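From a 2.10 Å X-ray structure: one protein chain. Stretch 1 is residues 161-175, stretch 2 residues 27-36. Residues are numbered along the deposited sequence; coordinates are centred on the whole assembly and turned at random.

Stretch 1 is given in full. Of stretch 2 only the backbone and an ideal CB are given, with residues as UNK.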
ATOM      1  N   ALA A 161     -10.491  15.202 -29.007  1.00 29.49           N
ATOM      2  CA  ALA A 161     -10.085  13.805 -28.889  1.00 30.31           C
ATOM      3  C   ALA A 161     -10.650  12.916 -29.989  1.00 32.04           C
ATOM      4  O   ALA A 161     -11.835  12.992 -30.313  1.00 31.07           O
ATOM      5  CB  ALA A 161     -10.492  13.258 -27.529  1.00 27.55           C
ATOM      6  N   ASP A 162      -9.792  12.082 -30.570  1.00 33.72           N
ATOM      7  CA  ASP A 162     -10.225  11.154 -31.605  1.00 36.01           C
ATOM      8  C   ASP A 162      -9.206  10.040 -31.813  1.00 35.98           C
ATOM      9  O   ASP A 162      -8.200   9.960 -31.099  1.00 35.87           O
ATOM     10  CB  ASP A 162     -10.504  11.890 -32.925  1.00 39.33           C
ATOM     11  CG  ASP A 162      -9.243  12.260 -33.673  1.00 41.90           C
ATOM     12  OD1 ASP A 162      -8.465  13.094 -33.161  1.00 43.03           O
ATOM     13  OD2 ASP A 162      -9.034  11.709 -34.779  1.00 44.32           O
ATOM     14  N   GLU A 163      -9.485   9.176 -32.784  1.00 36.33           N
ATOM     15  CA  GLU A 163      -8.637   8.032 -33.114  1.00 36.55           C
ATOM     16  C   GLU A 163      -7.215   8.424 -33.501  1.00 35.96           C
ATOM     17  O   GLU A 163      -6.239   7.920 -32.946  1.00 35.24           O
ATOM     18  CB  GLU A 163      -9.263   7.240 -34.266  1.00 38.59           C
ATOM     19  CG  GLU A 163     -10.657   6.662 -33.990  1.00 41.97           C
ATOM     20  CD  GLU A 163     -11.672   7.700 -33.532  1.00 43.35           C
ATOM     21  OE1 GLU A 163     -11.766   8.780 -34.155  1.00 42.77           O
ATOM     22  OE2 GLU A 163     -12.389   7.425 -32.543  1.00 46.75           O
ATOM     23  N   ASP A 164      -7.105   9.311 -34.480  1.00 36.14           N
ATOM     24  CA  ASP A 164      -5.811   9.771 -34.955  1.00 35.69           C
ATOM     25  C   ASP A 164      -5.372  10.918 -34.042  1.00 34.62           C
ATOM     26  O   ASP A 164      -6.188  11.748 -33.636  1.00 34.46           O
ATOM     27  CB  ASP A 164      -5.948  10.256 -36.404  1.00 38.30           C
ATOM     28  CG  ASP A 164      -4.608  10.542 -37.070  1.00 41.28           C
ATOM     29  OD1 ASP A 164      -3.821   9.591 -37.289  1.00 40.61           O
ATOM     30  OD2 ASP A 164      -4.345  11.726 -37.379  1.00 44.00           O
ATOM     31  N   PHE A 165      -4.093  10.946 -33.692  1.00 32.18           N
ATOM     32  CA  PHE A 165      -3.586  12.015 -32.844  1.00 30.40           C
ATOM     33  C   PHE A 165      -2.089  12.149 -33.031  1.00 29.55           C
ATOM     34  O   PHE A 165      -1.382  11.159 -33.188  1.00 30.28           O
ATOM     35  CB  PHE A 165      -3.942  11.759 -31.372  1.00 28.78           C
ATOM     36  CG  PHE A 165      -3.252  10.568 -30.766  1.00 26.48           C
ATOM     37  CD1 PHE A 165      -1.998  10.699 -30.173  1.00 27.24           C
ATOM     38  CD2 PHE A 165      -3.859   9.318 -30.780  1.00 24.15           C
ATOM     39  CE1 PHE A 165      -1.356   9.604 -29.602  1.00 25.70           C
ATOM     40  CE2 PHE A 165      -3.229   8.209 -30.213  1.00 26.11           C
ATOM     41  CZ  PHE A 165      -1.973   8.351 -29.622  1.00 25.26           C
ATOM     42  N   GLU A 166      -1.613  13.386 -33.048  1.00 30.02           N
ATOM     43  CA  GLU A 166      -0.196  13.652 -33.231  1.00 29.98           C
ATOM     44  C   GLU A 166       0.626  13.257 -32.011  1.00 28.32           C
ATOM     45  O   GLU A 166       0.121  13.225 -30.885  1.00 26.52           O
ATOM     46  CB  GLU A 166       0.023  15.134 -33.533  1.00 32.69           C
ATOM     47  CG  GLU A 166      -0.641  15.606 -34.811  1.00 35.71           C
ATOM     48  CD  GLU A 166      -0.282  17.040 -35.149  1.00 38.92           C
ATOM     49  OE1 GLU A 166      -0.566  17.937 -34.324  1.00 39.16           O
ATOM     50  OE2 GLU A 166       0.287  17.271 -36.239  1.00 40.65           O
ATOM     51  N   GLU A 167       1.897  12.953 -32.254  1.00 26.38           N
ATOM     52  CA  GLU A 167       2.813  12.566 -31.193  1.00 26.64           C
ATOM     53  C   GLU A 167       4.009  13.509 -31.211  1.00 25.95           C
ATOM     54  O   GLU A 167       4.207  14.242 -32.178  1.00 24.92           O
ATOM     55  CB  GLU A 167       3.250  11.108 -31.383  1.00 25.39           C
ATOM     56  CG  GLU A 167       2.101  10.119 -31.160  1.00 25.21           C
ATOM     57  CD  GLU A 167       2.506   8.670 -31.332  1.00 24.79           C
ATOM     58  OE1 GLU A 167       3.585   8.282 -30.835  1.00 23.05           O
ATOM     59  OE2 GLU A 167       1.731   7.908 -31.950  1.00 26.26           O
ATOM     60  N   GLY A 168       4.795  13.504 -30.139  1.00 24.83           N
ATOM     61  CA  GLY A 168       5.947  14.387 -30.081  1.00 23.67           C
ATOM     62  C   GLY A 168       5.695  15.583 -29.181  1.00 23.43           C
ATOM     63  O   GLY A 168       5.046  15.458 -28.146  1.00 23.99           O
ATOM     64  N   ALA A 169       6.188  16.752 -29.575  1.00 24.49           N
ATOM     65  CA  ALA A 169       6.015  17.952 -28.759  1.00 25.03           C
ATOM     66  C   ALA A 169       4.664  18.619 -29.011  1.00 24.70           C
ATOM     67  O   ALA A 169       4.582  19.682 -29.623  1.00 25.15           O
ATOM     68  CB  ALA A 169       7.155  18.934 -29.030  1.00 24.85           C
ATOM     69  N   VAL A 170       3.605  17.989 -28.520  1.00 23.65           N
ATOM     70  CA  VAL A 170       2.258  18.506 -28.701  1.00 23.00           C
ATOM     71  C   VAL A 170       1.476  18.285 -27.413  1.00 23.05           C
ATOM     72  O   VAL A 170       1.837  17.429 -26.605  1.00 23.43           O
ATOM     73  CB  VAL A 170       1.551  17.775 -29.881  1.00 24.23           C
ATOM     74  CG1 VAL A 170       2.272  18.091 -31.202  1.00 22.33           C
ATOM     75  CG2 VAL A 170       1.558  16.267 -29.641  1.00 19.70           C
ATOM     76  N   GLY A 171       0.412  19.057 -27.216  1.00 21.94           N
ATOM     77  CA  GLY A 171      -0.380  18.908 -26.008  1.00 20.34           C
ATOM     78  C   GLY A 171       0.471  19.010 -24.751  1.00 20.38           C
ATOM     79  O   GLY A 171       1.284  19.928 -24.614  1.00 20.97           O
ATOM     80  N   ALA A 172       0.294  18.067 -23.830  1.00 19.03           N
ATOM     81  CA  ALA A 172       1.063  18.075 -22.594  1.00 19.50           C
ATOM     82  C   ALA A 172       2.551  17.834 -22.859  1.00 19.42           C
ATOM     83  O   ALA A 172       3.396  18.188 -22.044  1.00 20.44           O
ATOM     84  CB  ALA A 172       0.519  17.023 -21.634  1.00 18.01           C
ATOM     85  N   GLY A 173       2.872  17.244 -24.003  1.00 20.12           N
ATOM     86  CA  GLY A 173       4.269  16.980 -24.314  1.00 21.09           C
ATOM     87  C   GLY A 173       5.031  18.173 -24.866  1.00 22.18           C
ATOM     88  O   GLY A 173       6.263  18.170 -24.908  1.00 22.43           O
ATOM     89  N   THR A 174       4.298  19.199 -25.275  1.00 22.71           N
ATOM     90  CA  THR A 174       4.882  20.399 -25.866  1.00 23.37           C
ATOM     91  C   THR A 174       6.269  20.828 -25.366  1.00 24.06           C
ATOM     92  O   THR A 174       7.204  20.897 -26.157  1.00 21.52           O
ATOM     93  CB  THR A 174       3.904  21.592 -25.744  1.00 24.30           C
ATOM     94  OG1 THR A 174       2.691  21.280 -26.448  1.00 24.71           O
ATOM     95  CG2 THR A 174       4.517  22.856 -26.340  1.00 24.26           C
ATOM     96  N   GLY A 175       6.419  21.104 -24.071  1.00 23.95           N
ATOM     97  CA  GLY A 175       7.721  21.542 -23.584  1.00 22.72           C
ATOM     98  C   GLY A 175       8.525  20.580 -22.724  1.00 23.30           C
ATOM     99  O   GLY A 175       9.366  21.021 -21.937  1.00 24.01           O
ATOM    100  N   UNK A  27     -11.254   4.324 -27.448  1.00 27.14           N
ATOM    101  CA  UNK A  27     -10.311   5.250 -26.820  1.00 27.33           C
ATOM    102  C   UNK A  27     -10.003   6.390 -27.785  1.00 27.52           C
ATOM    103  O   UNK A  27      -9.837   6.170 -28.982  1.00 27.53           O
ATOM    104  CB  UNK A  27      -9.026   4.529 -26.409  1.00 27.33           C
ATOM    105  N   UNK A  28      -9.937   7.609 -27.260  1.00 28.09           N
ATOM    106  CA  UNK A  28      -9.650   8.781 -28.078  1.00 28.36           C
ATOM    107  C   UNK A  28      -8.665   9.727 -27.389  1.00 28.23           C
ATOM    108  O   UNK A  28      -8.644   9.821 -26.160  1.00 25.71           O
ATOM    109  CB  UNK A  28     -10.948   9.524 -28.402  1.00 28.36           C
ATOM    110  N   UNK A  29      -7.848  10.414 -28.193  1.00 27.79           N
ATOM    111  CA  UNK A  29      -6.841  11.348 -27.683  1.00 27.66           C
ATOM    112  C   UNK A  29      -6.927  12.713 -28.366  1.00 28.18           C
ATOM    113  O   UNK A  29      -6.998  12.801 -29.594  1.00 28.46           O
ATOM    114  CB  UNK A  29      -5.440  10.763 -27.873  1.00 27.66           C
ATOM    115  N   UNK A  30      -6.916  13.771 -27.558  1.00 26.98           N
ATOM    116  CA  UNK A  30      -6.981  15.123 -28.087  1.00 28.19           C
ATOM    117  C   UNK A  30      -5.896  15.994 -27.479  1.00 27.13           C
ATOM    118  O   UNK A  30      -5.534  15.804 -26.316  1.00 26.38           O
ATOM    119  CB  UNK A  30      -8.359  15.735 -27.827  1.00 28.19           C
ATOM    120  N   UNK A  31      -5.384  16.947 -28.258  1.00 26.45           N
ATOM    121  CA  UNK A  31      -4.320  17.846 -27.803  1.00 25.49           C
ATOM    122  C   UNK A  31      -4.638  19.330 -27.963  1.00 25.22           C
ATOM    123  O   UNK A  31      -5.450  19.729 -28.795  1.00 24.30           O
ATOM    124  CB  UNK A  31      -3.031  17.531 -28.565  1.00 25.49           C
ATOM    125  N   UNK A  32      -3.946  20.133 -27.164  1.00 24.05           N
ATOM    126  CA  UNK A  32      -4.016  21.585 -27.219  1.00 23.61           C
ATOM    127  C   UNK A  32      -2.566  21.974 -26.955  1.00 23.88           C
ATOM    128  O   UNK A  32      -2.014  21.673 -25.887  1.00 22.16           O
ATOM    129  CB  UNK A  32      -5.005  22.192 -26.222  1.00 23.61           C
ATOM    130  N   UNK A  33      -1.945  22.604 -27.950  1.00 23.98           N
ATOM    131  CA  UNK A  33      -0.538  22.988 -27.879  1.00 23.61           C
ATOM    132  C   UNK A  33      -0.371  24.489 -27.715  1.00 23.34           C
ATOM    133  O   UNK A  33      -0.983  25.264 -28.441  1.00 22.03           O
ATOM    134  CB  UNK A  33       0.203  22.518 -29.132  1.00 23.61           C
ATOM    135  N   UNK A  34       0.466  24.888 -26.761  1.00 22.65           N
ATOM    136  CA  UNK A  34       0.699  26.301 -26.480  1.00 22.58           C
ATOM    137  C   UNK A  34       2.158  26.698 -26.628  1.00 23.33           C
ATOM    138  O   UNK A  34       2.994  26.384 -25.777  1.00 22.04           O
ATOM    139  CB  UNK A  34       0.220  26.636 -25.066  1.00 22.58           C
ATOM    140  N   UNK A  35       2.449  27.400 -27.717  1.00 24.95           N
ATOM    141  CA  UNK A  35       3.796  27.858 -28.010  1.00 27.20           C
ATOM    142  C   UNK A  35       3.751  29.345 -28.334  1.00 29.18           C
ATOM    143  O   UNK A  35       3.010  29.772 -29.222  1.00 28.73           O
ATOM    144  CB  UNK A  35       4.410  27.063 -29.164  1.00 27.20           C
ATOM    145  N   UNK A  36       4.541  30.130 -27.611  1.00 29.45           N
ATOM    146  CA  UNK A  36       4.576  31.571 -27.822  1.00 30.56           C
ATOM    147  C   UNK A  36       5.774  32.216 -27.136  1.00 29.88           C
ATOM    148  O   UNK A  36       6.139  31.845 -26.025  1.00 30.72           O
ATOM    149  CB  UNK A  36       3.281  32.208 -27.315  1.00 30.56           C
TER

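Position 27 lies before the strand, and its ideal CB has nothing of stretch 1 within 5.5 Å. The residue is Val-27.

At position 28 the CA-to-CB bond points toward stretch 1, and the ideal CB is 3.5 Å from Asp-162 N. The Glu-163 carboxylate curls back to this side. A long side chain would fit, and a basic one would suit the acid. The residue is Lys-28. No salt bridge forms; Lys-28 NZ stays 5.3 Å from Glu-163 OE2. Contacts come from the aliphatic part: Lys-28 CG is 3.5 Å from Glu-163 OE2, and Lys-28 CB is 3.9 Å from Ala-161 CB.

Position 29 pairs with Asp-162 in a single antiparallel bridge. Its backbone N donates to Asp-162 O (3.0 Å), and Asp-162 N donates to the backbone O of 29 (3.0 Å). Any residue but proline could make both bonds. The ideal CB points sideways, 3.6 Å from Phe-165 CD2, so a compact apolar side chain suits. Val-29 is found, its CB over one face of the Phe-165 ring, 3.6 Å from Phe-165 CG. Water 1 joins Val-29 O (2.9 Å) to Asp-162 OD1 (3.0 Å).

At position 30 the ideal CB would sit 2.5 Å from Ala-161 N, a clash. The backbone angles are ordinary for a strand, so the neighbour makes the case for glycine. Gly-30 CA lies 3.5 Å from Ala-161 CA.

Position 31 points toward stretch 1, its ideal CB 3.9 Å from Gly-171 CA. Within reach are the carbonyl of Glu-166 and the CG2 methyl of Val-170. A flat side chain that can donate would use both; histidine fits, and glutamine could reach too. It is His-31. His-31 NE2 donates to Glu-166 O (2.8 Å), near the ring plane, while Val-170 CG2 lies over one ring face. ND1 is bonded elsewhere in the structure.

Position 32 points away, leaving the side chain open. It is Val-32; its backbone O receives a CA-H...O contact from Gly-171 CA (3.2 Å).

Position 33 points sideways, its ideal CB 4.0 Å from Gly-171 N. A short side chain with an acceptor suits: serine, threonine or perhaps asparagine. Thr-33 OG1 accepts from Gly-171 N (3.0 Å), and Thr-33 CG2 lies 3.2 Å from Thr-174 OG1.

At position 35 the ideal CB is 5.1 Å from Thr-174 CG2, so a longer apolar chain could reach this methyl. Ile-35 CG1 does, at 3.7 Å from Thr-174 CG2.

Positions 34 and 36 have no stretch 1 atom near their ideal CB; they are Leu-34 and Lys-36.

Stretch 2 (27-36) VKVGHVTLIK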
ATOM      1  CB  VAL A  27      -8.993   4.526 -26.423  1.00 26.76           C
ATOM      2  CG1 VAL A  27      -7.962   5.529 -25.906  1.00 25.94           C
ATOM      3  CG2 VAL A  27      -9.286   3.486 -25.352  1.00 26.44           C
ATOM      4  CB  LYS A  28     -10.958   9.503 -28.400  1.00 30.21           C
ATOM      5  CG  LYS A  28     -11.897   8.666 -29.283  1.00 35.03           C
ATOM      6  CD  LYS A  28     -13.298   9.249 -29.343  1.00 35.53           C
ATOM      7  CE  LYS A  28     -13.306  10.639 -29.949  1.00 37.56           C
ATOM      8  NZ  LYS A  28     -14.634  11.303 -29.763  1.00 38.49           N
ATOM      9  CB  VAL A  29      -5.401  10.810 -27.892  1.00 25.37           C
ATOM     10  CG1 VAL A  29      -4.391  11.807 -27.354  1.00 25.44           C
ATOM     11  CG2 VAL A  29      -5.229   9.472 -27.197  1.00 23.75           C
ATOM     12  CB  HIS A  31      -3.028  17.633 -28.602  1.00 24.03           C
ATOM     13  CG  HIS A  31      -2.442  16.263 -28.496  1.00 24.49           C
ATOM     14  ND1 HIS A  31      -2.106  15.683 -27.292  1.00 23.93           N
ATOM     15  CD2 HIS A  31      -2.024  15.404 -29.456  1.00 23.69           C
ATOM     16  CE1 HIS A  31      -1.499  14.532 -27.514  1.00 23.56           C
ATOM     17  NE2 HIS A  31      -1.436  14.340 -28.819  1.00 24.75           N
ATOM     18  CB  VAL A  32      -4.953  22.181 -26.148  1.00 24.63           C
ATOM     19  CG1 VAL A  32      -4.725  23.695 -26.031  1.00 22.42           C
ATOM     20  CG2 VAL A  32      -6.400  21.916 -26.539  1.00 22.79           C
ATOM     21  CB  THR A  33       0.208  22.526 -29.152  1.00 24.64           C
ATOM     22  OG1 THR A  33      -0.002  21.119 -29.333  1.00 24.83           O
ATOM     23  CG2 THR A  33       1.710  22.797 -29.037  1.00 22.20           C
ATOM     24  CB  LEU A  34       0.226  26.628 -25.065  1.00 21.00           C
ATOM     25  CG  LEU A  34      -1.229  26.244 -24.827  1.00 20.22           C
ATOM     26  CD1 LEU A  34      -1.583  26.406 -23.355  1.00 19.75           C
ATOM     27  CD2 LEU A  34      -2.119  27.104 -25.729  1.00 21.15           C
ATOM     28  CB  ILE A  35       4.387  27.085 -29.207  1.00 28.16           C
ATOM     29  CG1 ILE A  35       4.348  25.580 -28.910  1.00 26.58           C
ATOM     30  CG2 ILE A  35       5.820  27.561 -29.490  1.00 27.36           C
ATOM     31  CD1 ILE A  35       5.034  24.713 -29.959  1.00 23.84           C
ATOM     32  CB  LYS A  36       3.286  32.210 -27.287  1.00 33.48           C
ATOM     33  CG  LYS A  36       3.368  33.719 -27.104  1.00 36.84           C
ATOM     34  CD  LYS A  36       2.247  34.247 -26.218  1.00 39.03           C
ATOM     35  CE  LYS A  36       2.448  35.726 -25.911  1.00 41.08           C
ATOM     36  NZ  LYS A  36       3.772  35.997 -25.263  1.00 43.17           N
TER
HETATM   37  O   HOH W   1      -6.345  14.666 -31.749  1.00 31.18           O
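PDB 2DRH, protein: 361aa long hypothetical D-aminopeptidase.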